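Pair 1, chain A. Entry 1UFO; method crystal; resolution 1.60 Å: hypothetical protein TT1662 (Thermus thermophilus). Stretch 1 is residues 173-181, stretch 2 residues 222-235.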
# COMPACT_ATOMS: atom_id res chain seq x y z
N VAL A 173 16.54 4.02 4.98
CA VAL A 173 15.39 4.58 5.70
C VAL A 173 14.07 4.10 5.02
O VAL A 173 13.91 4.22 3.80
CB VAL A 173 15.40 6.11 5.62
CG1 VAL A 173 14.05 6.69 6.09
CG2 VAL A 173 16.60 6.63 6.49
N PRO A 174 13.11 3.58 5.79
CA PRO A 174 11.85 3.12 5.20
C PRO A 174 11.22 4.22 4.34
O PRO A 174 11.09 5.36 4.77
CB PRO A 174 10.94 2.80 6.38
CG PRO A 174 12.03 2.29 7.50
CD PRO A 174 13.19 3.32 7.26
N LEU A 175 10.83 3.84 3.14
CA LEU A 175 10.31 4.81 2.20
C LEU A 175 9.18 4.23 1.41
O LEU A 175 9.32 3.19 0.76
CB LEU A 175 11.45 5.25 1.22
CG LEU A 175 11.06 6.07 -0.04
CD1 LEU A 175 10.49 7.35 0.46
CD2 LEU A 175 12.26 6.34 -0.87
N LEU A 176 8.04 4.92 1.46
CA LEU A 176 6.86 4.44 0.69
C LEU A 176 6.45 5.50 -0.30
O LEU A 176 6.23 6.64 0.11
CB LEU A 176 5.64 4.16 1.63
CG LEU A 176 4.32 3.98 0.93
CD1 LEU A 176 4.49 2.69 0.05
CD2 LEU A 176 3.22 3.79 1.97
N HIS A 177 6.39 5.15 -1.59
CA HIS A 177 5.91 6.10 -2.61
C HIS A 177 4.43 5.74 -2.83
O HIS A 177 4.08 4.57 -3.01
CB HIS A 177 6.68 5.98 -3.93
CG HIS A 177 7.70 7.03 -4.13
ND1 HIS A 177 7.39 8.26 -4.70
CD2 HIS A 177 9.03 7.10 -3.81
CE1 HIS A 177 8.48 9.02 -4.71
NE2 HIS A 177 9.48 8.34 -4.17
N LEU A 178 3.55 6.75 -2.77
CA LEU A 178 2.11 6.51 -2.97
C LEU A 178 1.77 7.33 -4.22
O LEU A 178 2.13 8.52 -4.31
CB LEU A 178 1.27 7.04 -1.76
CG LEU A 178 1.74 6.34 -0.48
CD1 LEU A 178 2.71 7.24 0.36
CD2 LEU A 178 0.46 6.05 0.38
N HIS A 179 1.10 6.71 -5.20
CA HIS A 179 0.86 7.41 -6.47
C HIS A 179 -0.45 7.00 -7.11
O HIS A 179 -1.03 5.98 -6.77
CB HIS A 179 1.96 6.96 -7.45
CG HIS A 179 2.52 8.04 -8.31
ND1 HIS A 179 3.56 8.85 -7.86
CD2 HIS A 179 2.23 8.46 -9.57
CE1 HIS A 179 3.87 9.74 -8.79
NE2 HIS A 179 3.07 9.53 -9.85
N GLY A 180 -0.90 7.86 -8.03
CA GLY A 180 -2.12 7.54 -8.79
C GLY A 180 -1.69 7.12 -10.18
O GLY A 180 -0.83 7.73 -10.81
N SER A 181 -2.32 6.08 -10.73
CA SER A 181 -1.86 5.61 -12.04
C SER A 181 -2.04 6.59 -13.19
O SER A 181 -1.30 6.45 -14.21
CB SER A 181 -2.57 4.28 -12.39
OG SER A 181 -3.96 4.50 -12.63
N LEU A 222 -7.60 7.39 0.41
CA LEU A 222 -7.08 6.00 0.49
C LEU A 222 -5.52 6.02 0.62
O LEU A 222 -4.95 5.27 1.41
CB LEU A 222 -7.47 5.16 -0.73
CG LEU A 222 -6.94 3.72 -0.69
CD1 LEU A 222 -7.38 2.91 0.55
CD2 LEU A 222 -7.41 2.99 -1.96
N MSE A 223 -4.84 6.87 -0.15
CA MSE A 223 -3.39 7.01 0.01
C MSE A 223 -3.07 7.43 1.44
O MSE A 223 -2.15 6.91 2.02
CB MSE A 223 -2.89 8.09 -0.97
CG MSE A 223 -2.75 7.64 -2.45
SE MSE A 223 -2.24 9.17 -3.46
CE MSE A 223 -3.00 8.59 -5.20
N ALA A 224 -3.81 8.37 2.00
CA ALA A 224 -3.45 8.77 3.35
C ALA A 224 -3.57 7.65 4.32
O ALA A 224 -2.75 7.50 5.20
CB ALA A 224 -4.37 9.96 3.76
N ARG A 225 -4.65 6.85 4.20
CA ARG A 225 -4.88 5.74 5.10
C ARG A 225 -3.76 4.67 4.97
O ARG A 225 -3.26 4.16 5.98
CB ARG A 225 -6.28 5.15 4.80
CG ARG A 225 -6.67 3.93 5.75
CD ARG A 225 -6.78 4.48 7.16
NE ARG A 225 -7.53 3.72 8.20
CZ ARG A 225 -8.86 3.78 8.45
NH1 ARG A 225 -9.31 3.06 9.45
NH2 ARG A 225 -9.73 4.49 7.74
N VAL A 226 -3.30 4.41 3.74
CA VAL A 226 -2.22 3.43 3.58
C VAL A 226 -0.89 3.98 4.16
O VAL A 226 -0.09 3.27 4.76
CB VAL A 226 -2.07 3.06 2.08
CG1 VAL A 226 -0.82 2.26 1.86
CG2 VAL A 226 -3.30 2.26 1.68
N GLY A 227 -0.68 5.29 3.99
CA GLY A 227 0.54 5.88 4.49
C GLY A 227 0.57 5.82 6.03
O GLY A 227 1.65 5.63 6.59
N LEU A 228 -0.59 5.95 6.68
CA LEU A 228 -0.65 5.90 8.13
C LEU A 228 -0.30 4.47 8.61
O LEU A 228 0.44 4.29 9.57
CB LEU A 228 -2.06 6.30 8.57
CG LEU A 228 -2.32 6.28 10.08
CD1 LEU A 228 -1.41 7.31 10.81
CD2 LEU A 228 -3.79 6.70 10.23
N ALA A 229 -0.72 3.47 7.85
CA ALA A 229 -0.37 2.07 8.22
C ALA A 229 1.15 1.86 8.10
O ALA A 229 1.72 1.23 8.95
CB ALA A 229 -1.11 1.06 7.25
N PHE A 230 1.78 2.39 7.06
CA PHE A 230 3.21 2.25 6.86
C PHE A 230 3.97 2.89 8.01
O PHE A 230 4.90 2.28 8.51
CB PHE A 230 3.56 2.91 5.52
CG PHE A 230 5.01 2.69 5.09
CD1 PHE A 230 5.37 1.53 4.36
CD2 PHE A 230 5.98 3.66 5.33
CE1 PHE A 230 6.66 1.37 3.89
CE2 PHE A 230 7.31 3.48 4.84
CZ PHE A 230 7.65 2.32 4.11
N LEU A 231 3.55 4.11 8.39
CA LEU A 231 4.20 4.80 9.55
C LEU A 231 3.98 4.00 10.84
O LEU A 231 4.95 3.83 11.58
CB LEU A 231 3.61 6.17 9.78
CG LEU A 231 3.87 7.17 8.63
CD1 LEU A 231 3.35 8.57 9.05
CD2 LEU A 231 5.34 7.17 8.22
N GLU A 232 2.79 3.50 11.10
CA GLU A 232 2.62 2.77 12.36
C GLU A 232 3.45 1.49 12.36
O GLU A 232 4.01 1.14 13.42
CB GLU A 232 1.20 2.46 12.68
CG GLU A 232 0.41 3.74 12.93
CD GLU A 232 -0.95 3.46 13.49
OE1 GLU A 232 -1.27 4.04 14.55
OE2 GLU A 232 -1.76 2.71 12.91
N HIS A 233 3.55 0.80 11.20
CA HIS A 233 4.36 -0.43 11.17
C HIS A 233 5.81 -0.10 11.57
O HIS A 233 6.41 -0.79 12.40
CB HIS A 233 4.35 -0.98 9.73
CG HIS A 233 5.18 -2.21 9.59
ND1 HIS A 233 4.77 -3.42 10.10
CD2 HIS A 233 6.44 -2.39 9.12
CE1 HIS A 233 5.77 -4.29 9.96
NE2 HIS A 233 6.79 -3.69 9.37
N TRP A 234 6.39 0.96 10.98
CA TRP A 234 7.78 1.27 11.29
C TRP A 234 7.95 1.89 12.70
O TRP A 234 8.97 1.70 13.31
CB TRP A 234 8.42 2.17 10.20
CG TRP A 234 8.60 1.35 8.94
CD1 TRP A 234 7.88 1.44 7.72
CD2 TRP A 234 9.43 0.20 8.82
NE1 TRP A 234 8.25 0.39 6.94
CE2 TRP A 234 9.19 -0.38 7.56
CE3 TRP A 234 10.37 -0.39 9.67
CZ2 TRP A 234 9.86 -1.56 7.13
CZ3 TRP A 234 11.05 -1.53 9.25
CH2 TRP A 234 10.78 -2.11 7.99
N LEU A 235 6.92 2.57 13.21
CA LEU A 235 7.02 3.12 14.57
C LEU A 235 7.05 1.98 15.60
O LEU A 235 7.72 2.07 16.65
CB LEU A 235 5.78 3.96 14.86
CG LEU A 235 5.65 4.63 16.26
CD1 LEU A 235 6.85 5.48 16.50
CD2 LEU A 235 4.36 5.45 16.26

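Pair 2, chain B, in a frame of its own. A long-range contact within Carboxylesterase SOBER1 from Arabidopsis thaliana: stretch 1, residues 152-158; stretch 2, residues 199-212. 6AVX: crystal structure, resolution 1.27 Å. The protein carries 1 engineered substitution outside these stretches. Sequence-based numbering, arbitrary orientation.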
# COMPACT_ATOMS: atom_id res chain seq x y z
N THR B 152 -4.34 7.69 -10.53
CA THR B 152 -3.43 7.80 -9.40
C THR B 152 -2.17 7.00 -9.71
O THR B 152 -2.28 5.81 -9.99
CB THR B 152 -4.07 7.28 -8.12
OG1 THR B 152 -5.25 8.05 -7.87
CG2 THR B 152 -3.10 7.42 -6.94
N PRO B 153 -0.99 7.59 -9.67
CA PRO B 153 0.22 6.81 -9.97
C PRO B 153 0.57 5.87 -8.84
O PRO B 153 0.36 6.17 -7.65
CB PRO B 153 1.30 7.88 -10.15
CG PRO B 153 0.83 9.04 -9.41
CD PRO B 153 -0.69 9.01 -9.43
N ILE B 154 1.09 4.70 -9.21
CA ILE B 154 1.55 3.69 -8.27
C ILE B 154 3.06 3.57 -8.40
O ILE B 154 3.58 3.46 -9.51
CB ILE B 154 0.89 2.33 -8.53
CG1 ILE B 154 -0.64 2.43 -8.50
CG2 ILE B 154 1.38 1.31 -7.53
CD1 ILE B 154 -1.25 2.84 -7.17
N LEU B 155 3.75 3.56 -7.27
CA LEU B 155 5.16 3.18 -7.21
C LEU B 155 5.24 1.89 -6.42
O LEU B 155 4.89 1.88 -5.23
CB LEU B 155 6.00 4.27 -6.54
CG LEU B 155 7.45 3.87 -6.26
CD1 LEU B 155 8.21 3.58 -7.54
CD2 LEU B 155 8.14 4.95 -5.48
N TRP B 156 5.69 0.82 -7.05
CA TRP B 156 5.80 -0.48 -6.41
C TRP B 156 7.28 -0.80 -6.22
O TRP B 156 8.02 -0.83 -7.20
CB TRP B 156 5.18 -1.53 -7.31
CG TRP B 156 4.95 -2.85 -6.65
CD1 TRP B 156 5.88 -3.70 -6.14
CD2 TRP B 156 3.68 -3.47 -6.41
NE1 TRP B 156 5.27 -4.80 -5.60
CE2 TRP B 156 3.92 -4.68 -5.75
CE3 TRP B 156 2.36 -3.09 -6.69
CZ2 TRP B 156 2.88 -5.53 -5.38
CZ3 TRP B 156 1.34 -3.92 -6.31
CH2 TRP B 156 1.60 -5.13 -5.67
N SER B 157 7.69 -1.02 -4.98
CA SER B 157 9.06 -1.35 -4.61
C SER B 157 9.07 -2.78 -4.10
O SER B 157 8.22 -3.14 -3.28
CB SER B 157 9.52 -0.42 -3.49
OG SER B 157 9.53 0.94 -3.92
N HIS B 158 10.00 -3.61 -4.58
CA HIS B 158 10.02 -5.01 -4.15
C HIS B 158 11.44 -5.52 -4.16
O HIS B 158 12.22 -5.24 -5.08
CB HIS B 158 9.15 -5.88 -5.06
CG HIS B 158 8.41 -6.97 -4.36
ND1 HIS B 158 7.03 -7.00 -4.30
CD2 HIS B 158 8.83 -8.08 -3.70
CE1 HIS B 158 6.64 -8.07 -3.63
NE2 HIS B 158 7.72 -8.74 -3.25
N LYS B 199 17.35 3.34 1.58
CA LYS B 199 17.42 3.82 0.21
C LYS B 199 16.07 3.68 -0.49
O LYS B 199 15.70 4.52 -1.31
CB LYS B 199 18.52 3.08 -0.57
CG LYS B 199 18.27 1.60 -0.79
CD LYS B 199 19.46 0.93 -1.48
CE LYS B 199 20.68 0.82 -0.56
NZ LYS B 199 20.41 -0.03 0.65
N GLU B 200 15.34 2.61 -0.18
CA GLU B 200 14.00 2.42 -0.72
C GLU B 200 13.08 3.56 -0.30
O GLU B 200 12.29 4.08 -1.11
CB GLU B 200 13.51 1.06 -0.22
CG GLU B 200 12.17 0.65 -0.69
CD GLU B 200 11.72 -0.64 -0.02
OE1 GLU B 200 10.76 -1.27 -0.54
OE2 GLU B 200 12.32 -1.05 1.00
N LEU B 201 13.19 3.98 0.96
CA LEU B 201 12.40 5.11 1.45
C LEU B 201 12.81 6.41 0.77
O LEU B 201 11.96 7.24 0.44
CB LEU B 201 12.53 5.24 2.97
CG LEU B 201 11.95 4.08 3.79
CD1 LEU B 201 12.21 4.31 5.25
CD2 LEU B 201 10.45 3.95 3.52
N LYS B 202 14.12 6.62 0.58
CA LYS B 202 14.55 7.85 -0.08
C LYS B 202 14.01 7.93 -1.50
O LYS B 202 13.70 9.01 -2.00
CB LYS B 202 16.08 7.92 -0.12
CG LYS B 202 16.77 7.94 1.22
CD LYS B 202 16.39 9.12 2.06
CE LYS B 202 17.24 9.14 3.33
NZ LYS B 202 16.90 10.28 4.21
N TYR B 203 13.94 6.80 -2.20
CA TYR B 203 13.39 6.80 -3.54
C TYR B 203 11.90 7.12 -3.53
O TYR B 203 11.41 7.89 -4.38
CB TYR B 203 13.62 5.44 -4.18
CG TYR B 203 13.41 5.42 -5.67
CD1 TYR B 203 14.42 5.83 -6.53
CD2 TYR B 203 12.21 4.99 -6.24
CE1 TYR B 203 14.25 5.82 -7.89
CE2 TYR B 203 12.04 4.98 -7.61
CZ TYR B 203 13.06 5.40 -8.43
OH TYR B 203 12.91 5.39 -9.79
N ILE B 204 11.16 6.58 -2.56
CA ILE B 204 9.76 6.97 -2.39
C ILE B 204 9.66 8.47 -2.13
O ILE B 204 8.79 9.15 -2.70
CB ILE B 204 9.10 6.13 -1.28
CG1 ILE B 204 9.01 4.66 -1.71
CG2 ILE B 204 7.72 6.69 -0.93
CD1 ILE B 204 8.84 3.71 -0.57
N GLU B 205 10.51 9.00 -1.25
CA GLU B 205 10.49 10.44 -0.98
C GLU B 205 10.70 11.23 -2.26
O GLU B 205 9.99 12.21 -2.51
CB GLU B 205 11.57 10.80 0.04
CG GLU B 205 11.66 12.31 0.31
CD GLU B 205 12.67 12.66 1.37
OE1 GLU B 205 13.73 12.01 1.38
OE2 GLU B 205 12.38 13.54 2.20
N SER B 206 11.67 10.83 -3.07
CA SER B 206 11.93 11.54 -4.32
C SER B 206 10.72 11.47 -5.25
O SER B 206 10.42 12.44 -5.96
CB SER B 206 13.16 10.95 -5.01
OG SER B 206 14.32 11.20 -4.24
N TRP B 207 10.05 10.31 -5.30
CA TRP B 207 8.85 10.15 -6.12
C TRP B 207 7.72 11.05 -5.62
O TRP B 207 7.05 11.70 -6.42
CB TRP B 207 8.47 8.67 -6.11
CG TRP B 207 7.12 8.28 -6.63
CD1 TRP B 207 6.75 8.06 -7.92
CD2 TRP B 207 5.97 7.99 -5.83
NE1 TRP B 207 5.43 7.65 -7.97
CE2 TRP B 207 4.93 7.60 -6.70
CE3 TRP B 207 5.72 8.01 -4.46
CZ2 TRP B 207 3.66 7.24 -6.23
CZ3 TRP B 207 4.47 7.66 -4.00
CH2 TRP B 207 3.46 7.27 -4.88
N ILE B 208 7.51 11.13 -4.31
CA ILE B 208 6.51 12.06 -3.78
C ILE B 208 6.85 13.48 -4.18
O ILE B 208 5.98 14.25 -4.62
CB ILE B 208 6.37 11.91 -2.26
CG1 ILE B 208 5.80 10.54 -1.92
CG2 ILE B 208 5.46 12.99 -1.71
CD1 ILE B 208 5.74 10.23 -0.42
N LYS B 209 8.12 13.87 -4.02
CA LYS B 209 8.55 15.22 -4.40
C LYS B 209 8.26 15.50 -5.87
O LYS B 209 7.80 16.59 -6.22
CB LYS B 209 10.03 15.40 -4.12
CG LYS B 209 10.32 15.51 -2.63
CD LYS B 209 11.79 15.48 -2.31
CE LYS B 209 12.55 16.53 -3.08
NZ LYS B 209 13.96 16.62 -2.59
N ARG B 210 8.55 14.54 -6.74
CA ARG B 210 8.30 14.73 -8.16
C ARG B 210 6.81 14.86 -8.44
O ARG B 210 6.39 15.69 -9.26
CB ARG B 210 8.87 13.55 -8.94
CG ARG B 210 8.76 13.65 -10.45
CD ARG B 210 9.40 12.44 -11.13
NE ARG B 210 10.52 11.94 -10.34
CZ ARG B 210 10.56 10.77 -9.70
NH1 ARG B 210 9.56 9.91 -9.77
NH2 ARG B 210 11.64 10.45 -8.99
N ARG B 211 6.00 14.05 -7.77
CA ARG B 211 4.55 14.16 -7.95
C ARG B 211 4.06 15.54 -7.51
O ARG B 211 3.26 16.17 -8.21
CB ARG B 211 3.86 13.06 -7.15
CG ARG B 211 2.34 13.14 -7.13
CD ARG B 211 1.71 13.05 -8.51
NE ARG B 211 0.31 12.67 -8.40
CZ ARG B 211 -0.66 13.02 -9.25
NH1 ARG B 211 -0.37 13.77 -10.31
NH2 ARG B 211 -1.92 12.61 -9.04
N LEU B 212 4.55 16.03 -6.37
CA LEU B 212 4.16 17.35 -5.89
C LEU B 212 4.62 18.44 -6.85
O LEU B 212 3.92 19.44 -7.05
CB LEU B 212 4.75 17.60 -4.50
CG LEU B 212 4.18 16.75 -3.36
CD1 LEU B 212 4.96 17.01 -2.09
CD2 LEU B 212 2.70 17.03 -3.14
O HOH W 1 4.50 6.12 -10.44
O HOH W 2 11.58 2.71 -3.57

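What geometry do the two contacts share? In each, a strand lies against a helix running nearly antiparallel to it, at 168° between their directions in pair 1 and 172° in pair 2. The axes approach to 9.1 Å and 10.2 Å respectively, and the central backbones superpose with an RMSD of 0.5 Å. Alternate residues of the first stretch direct CA-to-CB toward the helix: Pro A174, Leu A176 and Leu A178 match Pro B153, Leu B155 and Ser B157. No direct hydrogen bond crosses either contact; apolar packing runs through both, and pair 2 adds two bridging waters.

What fills the centre? A leucine serves at the matching position in both, Leu A176 and Leu B155, with the same rotamer (t, then p), resting on an aromatic ring. Leu A176 CB sits 3.5 Å from the centroid of the Phe A230 ring, almost on its normal; Leu B155 CB lies 3.7 Å from the centroid of the five-membered ring of Trp B207, again over the face. The indole also has a polar edge: Trp B207 NE1 donates to water 1 (3.1 Å to its O), which in turn donates to Ile B154 O (3.0 Å from the water O), tying helix to strand through solvent.

How does the helix accommodate the leucine? In pair 1 Gly A227 has no side chain, and Leu A176 CD2 comes within 4.2 Å of Gly A227 CA. At the matching position the CA-to-CB bond of Ile B204 points sideways, and its CG1 meets Leu B155 CD2 at 3.9 Å. Val A226 corresponds to Tyr B203: the CG1 of Val A226 is 4.3 Å from Leu A176 CD2, while Tyr B203 presents its ring edge, CE2, 4.1 Å from Leu B155 CD1.

What happens where the third helix-facing residue, Leu A178 or Ser B157, meets the helix? In pair 1 the side chains there are apolar. Leu A178 CB packs 4.1 Å from CG of Met A223, a selenomethionine, whose CE extends to within 3.6 Å of Gly A180 N; Leu A178 CD2 also lies 3.2 Å from Met A223 O. Pair 2 places the smaller Ser B157 near Glu B200, with Ser B157 CB 3.3 Å from Glu B200 OE1. Water 2 bridges them, 2.7 Å from Ser B157 OG and donating to Glu B200 O at 2.9 Å from the water O.

How is the proline end covered? Both prolines lie over a flat group. Pro A174 CB is 3.5 Å from the centroid of the Trp A234 five-membered ring, over its face. Pro B153 CG lies over one face of the Arg B211 guanidinium, 3.8 Å from Arg B211 NE, so a planar cation takes the place of the indole.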